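Local coordinates for protein putrescine aminotransferase (Halomonas elongata DSM 2581, PDB 6GWI) that probably transfers amino groups from amines such as putrescine to keto acceptors, using pyridoxal-5'-phosphate as its cofactor, at residues R126-Y131 and D250-A255; A178-P183 and E206-E211. One frame throughout, in Å; residues are numbered along the deposited sequence.

Interaction 1 of 2, residues R126-Y131 and D250-A255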
ATOM      1  N   ARG B 126       8.332  -2.551 -11.373  1.00 17.85           N
ATOM      2  CA  ARG B 126       9.437  -3.478 -11.156  1.00 20.68           C
ATOM      3  C   ARG B 126       9.314  -4.696 -12.059  1.00 23.45           C
ATOM      4  O   ARG B 126      10.321  -5.203 -12.568  1.00 21.63           O
ATOM      5  CB  ARG B 126       9.504  -3.902  -9.691  1.00 23.71           C
ATOM      6  CG  ARG B 126       9.887  -2.784  -8.739  1.00 21.31           C
ATOM      7  CD  ARG B 126      10.148  -3.316  -7.333  1.00 20.63           C
ATOM      8  NE  ARG B 126      11.417  -4.036  -7.232  1.00 20.15           N
ATOM      9  CZ  ARG B 126      11.750  -4.832  -6.217  1.00 28.85           C
ATOM     10  NH1 ARG B 126      10.905  -5.022  -5.214  1.00 19.42           N
ATOM     11  NH2 ARG B 126      12.929  -5.442  -6.205  1.00 17.34           N
ATOM     12  N   MET B 127       8.087  -5.175 -12.285  1.00 13.90           N
ATOM     13  CA  MET B 127       7.893  -6.312 -13.174  1.00 15.12           C
ATOM     14  C   MET B 127       8.301  -5.966 -14.599  1.00 15.29           C
ATOM     15  O   MET B 127       8.959  -6.763 -15.278  1.00 19.57           O
ATOM     16  CB  MET B 127       6.436  -6.764 -13.146  1.00 15.91           C
ATOM     17  CG  MET B 127       6.080  -7.687 -12.002  1.00 22.01           C
ATOM     18  SD  MET B 127       4.369  -8.227 -12.148  1.00 24.53           S
ATOM     19  CE  MET B 127       4.274  -9.378 -10.782  1.00 22.09           C
ATOM     20  N   VAL B 128       7.919  -4.778 -15.070  1.00 17.34           N
ATOM     21  CA  VAL B 128       8.222  -4.381 -16.442  1.00 14.98           C
ATOM     22  C   VAL B 128       9.727  -4.332 -16.662  1.00 27.48           C
ATOM     23  O   VAL B 128      10.251  -4.868 -17.645  1.00 21.31           O
ATOM     24  CB  VAL B 128       7.556  -3.030 -16.761  1.00 17.38           C
ATOM     25  CG1 VAL B 128       8.149  -2.403 -18.017  1.00 25.56           C
ATOM     26  CG2 VAL B 128       6.059  -3.214 -16.929  1.00 22.21           C
ATOM     27  N   ARG B 129      10.447  -3.701 -15.737  1.00 19.76           N
ATOM     28  CA  ARG B 129      11.880  -3.498 -15.916  1.00 20.08           C
ATOM     29  C   ARG B 129      12.661  -4.770 -15.633  1.00 20.25           C
ATOM     30  O   ARG B 129      13.666  -5.038 -16.302  1.00 23.91           O
ATOM     31  CB  ARG B 129      12.336  -2.329 -15.034  1.00 21.53           C
ATOM     32  CG  ARG B 129      11.941  -0.972 -15.653  1.00 25.44           C
ATOM     33  CD  ARG B 129      12.056   0.249 -14.724  1.00 28.01           C
ATOM     34  NE  ARG B 129      11.868   1.490 -15.487  1.00 22.27           N
ATOM     35  CZ  ARG B 129      11.980   2.725 -14.995  1.00 24.41           C
ATOM     36  NH1 ARG B 129      12.282   2.926 -13.720  1.00 22.10           N
ATOM     37  NH2 ARG B 129      11.790   3.769 -15.792  1.00 23.42           N
ATOM     38  N   ARG B 130      12.193  -5.585 -14.689  1.00 18.84           N
ATOM     39  CA  ARG B 130      12.778  -6.903 -14.491  1.00 20.07           C
ATOM     40  C   ARG B 130      12.583  -7.771 -15.726  1.00 21.62           C
ATOM     41  O   ARG B 130      13.499  -8.491 -16.140  1.00 16.01           O
ATOM     42  CB  ARG B 130      12.153  -7.553 -13.258  1.00 20.89           C
ATOM     43  CG  ARG B 130      12.606  -8.975 -12.968  1.00 24.68           C
ATOM     44  CD  ARG B 130      14.097  -9.086 -12.638  1.00 27.20           C
ATOM     45  NE  ARG B 130      14.426 -10.440 -12.183  1.00 30.70           N
ATOM     46  CZ  ARG B 130      15.649 -10.962 -12.162  1.00 33.86           C
ATOM     47  NH1 ARG B 130      16.695 -10.254 -12.569  1.00 27.47           N
ATOM     48  NH2 ARG B 130      15.826 -12.206 -11.733  1.00 29.30           N
ATOM     49  N   TYR B 131      11.399  -7.699 -16.338  1.00 23.62           N
ATOM     50  CA  TYR B 131      11.106  -8.483 -17.531  1.00 20.70           C
ATOM     51  C   TYR B 131      12.147  -8.248 -18.616  1.00 26.91           C
ATOM     52  O   TYR B 131      12.778  -9.189 -19.110  1.00 22.45           O
ATOM     53  CB  TYR B 131       9.708  -8.135 -18.048  1.00 19.73           C
ATOM     54  CG  TYR B 131       9.394  -8.730 -19.397  1.00 24.32           C
ATOM     55  CD1 TYR B 131       8.987 -10.053 -19.519  1.00 18.83           C
ATOM     56  CD2 TYR B 131       9.506  -7.968 -20.550  1.00 24.18           C
ATOM     57  CE1 TYR B 131       8.702 -10.595 -20.752  1.00 20.54           C
ATOM     58  CE2 TYR B 131       9.225  -8.499 -21.779  1.00 17.29           C
ATOM     59  CZ  TYR B 131       8.824  -9.812 -21.879  1.00 24.70           C
ATOM     60  OH  TYR B 131       8.544 -10.337 -23.113  1.00 23.43           O
ATOM     61  N   ASP B 250       7.911  -3.363 -30.108  1.00 26.77           N
ATOM     62  CA  ASP B 250       7.957  -4.419 -29.092  1.00 28.08           C
ATOM     63  C   ASP B 250       7.948  -3.746 -27.721  1.00 29.96           C
ATOM     64  O   ASP B 250       8.980  -3.523 -27.083  1.00 28.09           O
ATOM     65  CB  ASP B 250       9.179  -5.305 -29.295  1.00 34.39           C
ATOM     66  CG  ASP B 250       9.137  -6.557 -28.445  1.00 43.94           C
ATOM     67  OD1 ASP B 250       8.063  -6.865 -27.888  1.00 41.88           O
ATOM     68  OD2 ASP B 250      10.179  -7.239 -28.342  1.00 44.29           O
ATOM     69  N   ILE B 251       6.743  -3.424 -27.263  1.00 24.98           N
ATOM     70  CA  ILE B 251       6.533  -2.668 -26.034  1.00 28.16           C
ATOM     71  C   ILE B 251       5.384  -3.300 -25.265  1.00 25.22           C
ATOM     72  O   ILE B 251       4.417  -3.781 -25.863  1.00 24.32           O
ATOM     73  CB  ILE B 251       6.233  -1.192 -26.376  1.00 37.50           C
ATOM     74  CG1 ILE B 251       5.955  -0.367 -25.124  1.00 44.03           C
ATOM     75  CG2 ILE B 251       5.052  -1.121 -27.353  1.00 56.84           C
ATOM     76  CD1 ILE B 251       5.580   1.080 -25.418  1.00 56.49           C
ATOM     77  N   LEU B 252       5.490  -3.311 -23.939  1.00 26.96           N
ATOM     78  CA  LEU B 252       4.423  -3.856 -23.114  1.00 27.87           C
ATOM     79  C   LEU B 252       3.298  -2.840 -22.961  1.00 26.83           C
ATOM     80  O   LEU B 252       3.529  -1.627 -22.905  1.00 30.61           O
ATOM     81  CB  LEU B 252       4.953  -4.250 -21.736  1.00 29.90           C
ATOM     82  CG  LEU B 252       6.025  -5.337 -21.692  1.00 31.96           C
ATOM     83  CD1 LEU B 252       6.542  -5.496 -20.277  1.00 35.06           C
ATOM     84  CD2 LEU B 252       5.477  -6.661 -22.200  1.00 27.79           C
ATOM     85  N   LEU B 253       2.076  -3.349 -22.850  1.00 17.84           N
ATOM     86  CA  LEU B 253       0.899  -2.529 -22.594  1.00 24.23           C
ATOM     87  C   LEU B 253       0.447  -2.764 -21.161  1.00 27.79           C
ATOM     88  O   LEU B 253       0.157  -3.902 -20.778  1.00 23.65           O
ATOM     89  CB  LEU B 253      -0.233  -2.860 -23.566  1.00 33.54           C
ATOM     90  CG  LEU B 253      -1.570  -2.163 -23.300  1.00 28.62           C
ATOM     91  CD1 LEU B 253      -1.439  -0.662 -23.379  1.00 20.83           C
ATOM     92  CD2 LEU B 253      -2.626  -2.649 -24.284  1.00 27.31           C
ATOM     93  N   VAL B 254       0.388  -1.689 -20.380  1.00 23.11           N
ATOM     94  CA  VAL B 254      -0.158  -1.721 -19.029  1.00 20.89           C
ATOM     95  C   VAL B 254      -1.462  -0.934 -19.050  1.00 23.99           C
ATOM     96  O   VAL B 254      -1.460   0.286 -19.259  1.00 22.13           O
ATOM     97  CB  VAL B 254       0.814  -1.139 -17.995  1.00 23.53           C
ATOM     98  CG1 VAL B 254       0.214  -1.241 -16.592  1.00 27.57           C
ATOM     99  CG2 VAL B 254       2.157  -1.847 -18.063  1.00 16.52           C
ATOM    100  N   ALA B 255      -2.574  -1.627 -18.837  1.00 23.05           N
ATOM    101  CA  ALA B 255      -3.883  -0.998 -18.704  1.00 23.69           C
ATOM    102  C   ALA B 255      -4.186  -0.875 -17.214  1.00 25.18           C
ATOM    103  O   ALA B 255      -4.391  -1.886 -16.534  1.00 20.52           O
ATOM    104  CB  ALA B 255      -4.953  -1.807 -19.431  1.00 25.91           C
TER
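Leu252 reaches from its strand between Val128 and Tyr131 of the helix, and its CD1 methyl does most of the touching. That methyl lies 3.9 Å from Tyr131 CD2. It also comes to 4.1 Å from Val128 CG2. Leu252 CD2 meets Tyr131 CE2 at 4.2 Å. Both methyls thus come to the CD2 and CE2 carbons of the ring at an oblique angle. Tyr131 is turned to meet them by its first torsion: CG stands anti to the backbone N (chi1 171°), which carries the ring off the helix toward the strand. A leucine suits the place because one methyl fits where valine and tyrosine converge, while the second branch adds contact with the ring. The valine and leucine side chains point in opposed directions and overlap flank against flank. This is the tighter half of the contact.

Toward Val254 the packing is looser: Val128 CG2 comes only within 4.3 Å of Val254 CG2, and the two beta-branched side chains just graze. Val128 also rests on Ala218 and Ala219 of the neighbouring strand 217-222. At the other end, where the chain enters the strand, Asp250 is exposed to solvent, and its backbone O accepts a bond from Lys140 NZ. Away from the strand the helix carries arginines, Arg126 among them, whose NH2 is bonded to Gln169 O of the second subunit.

Helix 126-131 and strand 252-255 run almost antiparallel, at 173°, with their axes 10.9 Å apart. A helix laid over a parallel sheet with apolar side chains between them is characteristic of the alpha/beta large domain of class-III, fold-type I PLP aminotransferases.

Interaction 2 of 2, residues A178-P183 and E206-E211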
ATOM      1  N   ALA B 178       8.305   8.960 -19.304  1.00 20.37           N
ATOM      2  CA  ALA B 178       7.901  10.035 -20.200  1.00 27.71           C
ATOM      3  C   ALA B 178       6.381  10.157 -20.210  1.00 26.27           C
ATOM      4  O   ALA B 178       5.663   9.265 -19.751  1.00 25.03           O
ATOM      5  CB  ALA B 178       8.425   9.798 -21.619  1.00 27.10           C
ATOM      6  N   HIS B 179       5.897  11.291 -20.714  1.00 18.18           N
ATOM      7  CA  HIS B 179       4.467  11.578 -20.736  1.00 18.22           C
ATOM      8  C   HIS B 179       4.054  12.206 -22.056  1.00 31.57           C
ATOM      9  O   HIS B 179       4.668  13.176 -22.508  1.00 33.24           O
ATOM     10  CB  HIS B 179       4.086  12.487 -19.563  1.00 23.91           C
ATOM     11  CG  HIS B 179       4.282  11.840 -18.230  1.00 32.37           C
ATOM     12  ND1 HIS B 179       5.449  11.960 -17.506  1.00 35.35           N
ATOM     13  CD2 HIS B 179       3.470  11.037 -17.505  1.00 28.58           C
ATOM     14  CE1 HIS B 179       5.340  11.271 -16.385  1.00 27.69           C
ATOM     15  NE2 HIS B 179       4.149  10.701 -16.359  1.00 39.21           N
ATOM     16  N   ILE B 180       3.021  11.637 -22.672  1.00 27.22           N
ATOM     17  CA  ILE B 180       2.460  12.159 -23.908  1.00 28.47           C
ATOM     18  C   ILE B 180       1.115  12.812 -23.596  1.00 28.88           C
ATOM     19  O   ILE B 180       0.587  12.709 -22.488  1.00 22.71           O
ATOM     20  CB  ILE B 180       2.305  11.063 -24.984  1.00 28.09           C
ATOM     21  CG1 ILE B 180       1.339   9.979 -24.499  1.00 20.63           C
ATOM     22  CG2 ILE B 180       3.662  10.467 -25.323  1.00 23.72           C
ATOM     23  CD1 ILE B 180       1.056   8.893 -25.513  1.00 22.90           C
ATOM     24  N   ARG B 181       0.556  13.483 -24.597  1.00 22.36           N
ATOM     25  CA  ARG B 181      -0.688  14.219 -24.431  1.00 30.17           C
ATOM     26  C   ARG B 181      -1.855  13.267 -24.177  1.00 23.21           C
ATOM     27  O   ARG B 181      -1.823  12.087 -24.536  1.00 28.29           O
ATOM     28  CB  ARG B 181      -0.963  15.065 -25.672  1.00 32.49           C
ATOM     29  CG  ARG B 181      -1.183  14.235 -26.930  1.00 40.42           C
ATOM     30  CD  ARG B 181      -1.232  15.105 -28.175  1.00 54.46           C
ATOM     31  NE  ARG B 181      -2.262  16.135 -28.101  1.00 49.31           N
ATOM     32  CZ  ARG B 181      -2.451  17.066 -29.031  1.00 53.54           C
ATOM     33  NH1 ARG B 181      -1.677  17.097 -30.106  1.00 38.89           N
ATOM     34  NH2 ARG B 181      -3.411  17.967 -28.884  1.00 62.42           N
ATOM     35  N   GLN B 182      -2.920  13.812 -23.536  1.00 31.55           N
ATOM     36  CA  GLN B 182      -4.085  13.029 -23.152  1.00 37.31           C
ATOM     37  C   GLN B 182      -5.195  13.161 -24.190  1.00 28.62           C
ATOM     38  O   GLN B 182      -5.372  14.228 -24.785  1.00 28.90           O
ATOM     39  CB  GLN B 182      -4.616  13.484 -21.788  1.00 34.46           C
ATOM     40  CG  GLN B 182      -4.957  14.967 -21.730  1.00 37.88           C
ATOM     41  CD  GLN B 182      -5.733  15.352 -20.484  1.00 37.12           C
ATOM     42  OE1 GLN B 182      -6.284  14.498 -19.786  1.00 28.58           O
ATOM     43  NE2 GLN B 182      -5.801  16.649 -20.213  1.00 23.35           N
ATOM     44  N   PRO B 183      -5.986  12.104 -24.422  1.00 26.47           N
ATOM     45  CA  PRO B 183      -7.073  12.192 -25.420  1.00 26.21           C
ATOM     46  C   PRO B 183      -8.320  12.894 -24.885  1.00 28.15           C
ATOM     47  O   PRO B 183      -9.427  12.348 -24.878  1.00 31.19           O
ATOM     48  CB  PRO B 183      -7.319  10.715 -25.760  1.00 30.21           C
ATOM     49  CG  PRO B 183      -6.997   9.984 -24.494  1.00 31.46           C
ATOM     50  CD  PRO B 183      -5.850  10.742 -23.864  1.00 28.13           C
ATOM     51  N   GLU B 206       3.548   7.116 -30.822  1.00 29.60           N
ATOM     52  CA  GLU B 206       4.604   6.765 -31.764  1.00 32.31           C
ATOM     53  C   GLU B 206       5.714   7.808 -31.745  1.00 22.53           C
ATOM     54  O   GLU B 206       6.902   7.464 -31.764  1.00 25.73           O
ATOM     55  CB  GLU B 206       4.034   6.624 -33.175  1.00 41.17           C
ATOM     56  CG  GLU B 206       5.101   6.387 -34.233  1.00 41.51           C
ATOM     57  CD  GLU B 206       4.574   5.656 -35.453  1.00 39.36           C
ATOM     58  OE1 GLU B 206       3.483   6.018 -35.942  1.00 36.91           O
ATOM     59  OE2 GLU B 206       5.245   4.709 -35.916  1.00 41.40           O
ATOM     60  N   GLU B 207       5.344   9.092 -31.712  1.00 24.93           N
ATOM     61  CA  GLU B 207       6.347  10.147 -31.675  1.00 35.92           C
ATOM     62  C   GLU B 207       7.249   9.994 -30.458  1.00 27.20           C
ATOM     63  O   GLU B 207       8.476  10.098 -30.565  1.00 26.98           O
ATOM     64  CB  GLU B 207       5.667  11.518 -31.662  1.00 48.33           C
ATOM     65  CG  GLU B 207       4.845  11.828 -32.904  1.00 85.09           C
ATOM     66  CD  GLU B 207       3.961  13.050 -32.732  1.00112.46           C
ATOM     67  OE1 GLU B 207       4.335  13.955 -31.956  1.00119.04           O
ATOM     68  OE2 GLU B 207       2.889  13.108 -33.373  1.00136.50           O
ATOM     69  N   LYS B 208       6.660   9.722 -29.293  1.00 25.82           N
ATOM     70  CA  LYS B 208       7.468   9.595 -28.087  1.00 21.39           C
ATOM     71  C   LYS B 208       8.401   8.393 -28.194  1.00 27.66           C
ATOM     72  O   LYS B 208       9.576   8.471 -27.816  1.00 24.50           O
ATOM     73  CB  LYS B 208       6.569   9.450 -26.863  1.00 21.68           C
ATOM     74  CG  LYS B 208       7.281   9.726 -25.554  1.00 31.22           C
ATOM     75  CD  LYS B 208       7.526  11.226 -25.458  1.00 31.85           C
ATOM     76  CE  LYS B 208       8.850  11.611 -24.861  1.00 45.82           C
ATOM     77  NZ  LYS B 208       8.861  13.095 -24.694  1.00 43.76           N
ATOM     78  N   ILE B 209       7.885   7.272 -28.709  1.00 22.63           N
ATOM     79  CA  ILE B 209       8.700   6.075 -28.909  1.00 21.50           C
ATOM     80  C   ILE B 209       9.908   6.394 -29.781  1.00 24.20           C
ATOM     81  O   ILE B 209      11.048   6.052 -29.445  1.00 22.58           O
ATOM     82  CB  ILE B 209       7.839   4.951 -29.520  1.00 28.60           C
ATOM     83  CG1 ILE B 209       6.812   4.460 -28.494  1.00 26.66           C
ATOM     84  CG2 ILE B 209       8.701   3.798 -30.020  1.00 22.42           C
ATOM     85  CD1 ILE B 209       5.694   3.625 -29.088  1.00 30.56           C
ATOM     86  N   LEU B 210       9.673   7.045 -30.921  1.00 22.17           N
ATOM     87  CA  LEU B 210      10.767   7.393 -31.820  1.00 25.06           C
ATOM     88  C   LEU B 210      11.692   8.445 -31.216  1.00 33.79           C
ATOM     89  O   LEU B 210      12.880   8.483 -31.551  1.00 28.02           O
ATOM     90  CB  LEU B 210      10.203   7.864 -33.159  1.00 30.51           C
ATOM     91  CG  LEU B 210       9.391   6.797 -33.899  1.00 32.55           C
ATOM     92  CD1 LEU B 210       8.717   7.369 -35.137  1.00 31.89           C
ATOM     93  CD2 LEU B 210      10.280   5.620 -34.273  1.00 26.83           C
ATOM     94  N   GLU B 211      11.173   9.319 -30.347  1.00 25.06           N
ATOM     95  CA  GLU B 211      12.036  10.295 -29.689  1.00 29.99           C
ATOM     96  C   GLU B 211      12.995   9.614 -28.718  1.00 27.81           C
ATOM     97  O   GLU B 211      14.175   9.973 -28.642  1.00 23.97           O
ATOM     98  CB  GLU B 211      11.195  11.340 -28.955  1.00 46.68           C
ATOM     99  CG  GLU B 211      12.010  12.305 -28.096  1.00 68.72           C
ATOM    100  CD  GLU B 211      11.143  13.218 -27.249  1.00 85.40           C
ATOM    101  OE1 GLU B 211       9.902  13.147 -27.373  1.00 94.65           O
ATOM    102  OE2 GLU B 211      11.705  14.003 -26.457  1.00 92.42           O
TER
HETATM  103  O   HOH W   1       7.874  13.271 -21.486  1.00 36.33           O
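The apolar part of the contact is made by the aliphatic chain of Lys208, which lies against Ile180 and Ala178. Ile180 CG2 sits 3.4 Å from Lys208 CB, closer than carbons usually come, and 3.7 Å from Lys208 CG. Farther along the lysine, CE comes to 3.7 Å from Ala178 CB. CG of the lysine stands anti to its own backbone N (chi1 -163°), and bends at the next two torsions lead the chain past the isoleucine to the alanine, whose small methyl admits it closely. Ile180 presses on Leu205 and Ile144 as well, so a branched aliphatic chain suits the space between helix and sheet.

The polar part lies at the lysine's end. Lys208 NZ forms a salt bridge of 2.9 Å with Glu211 OE1, one helical turn on, approaching from 44° above the carboxylate plane. A water accepts a hydrogen bond of 2.9 Å from His179 N and a weak one from Lys208 NZ, linking the strand's backbone to the helix.

Replacing Lys208 by an alanine would probably leave the Glu211 carboxylate without its positive mate and open a gap over Ala178 CB, where the methylenes had lain, though the remaining CB would still meet Ile180.

Lysine therefore serves here as an amphipathic residue: its methylenes complete the apolar layer between strand and helix, while its ammonium group remains among charge and water at the border of that layer.

Both contacts set a helix against the same mainly parallel sheet, at strand 252-255 in interaction 1 and at strand 177-180, beside 142-146, in interaction 2. Their centres lie 16 Å apart, and interaction 2 is nested in the chain loop that interaction 1 closes. The residues that touch in interaction 1 are all buried and meet through carbon atoms alone, and the side chain of Val254 is about 9 Å from the bound pyridoxal-5'-phosphate. Interaction 2 mixes buried aliphatic packing with a partly exposed lysine, a salt bridge and a water, as fits a helix with solvent on its outer side. The second subunit contacts the arginines on the helix of interaction 1 but does not touch the segments of interaction 2.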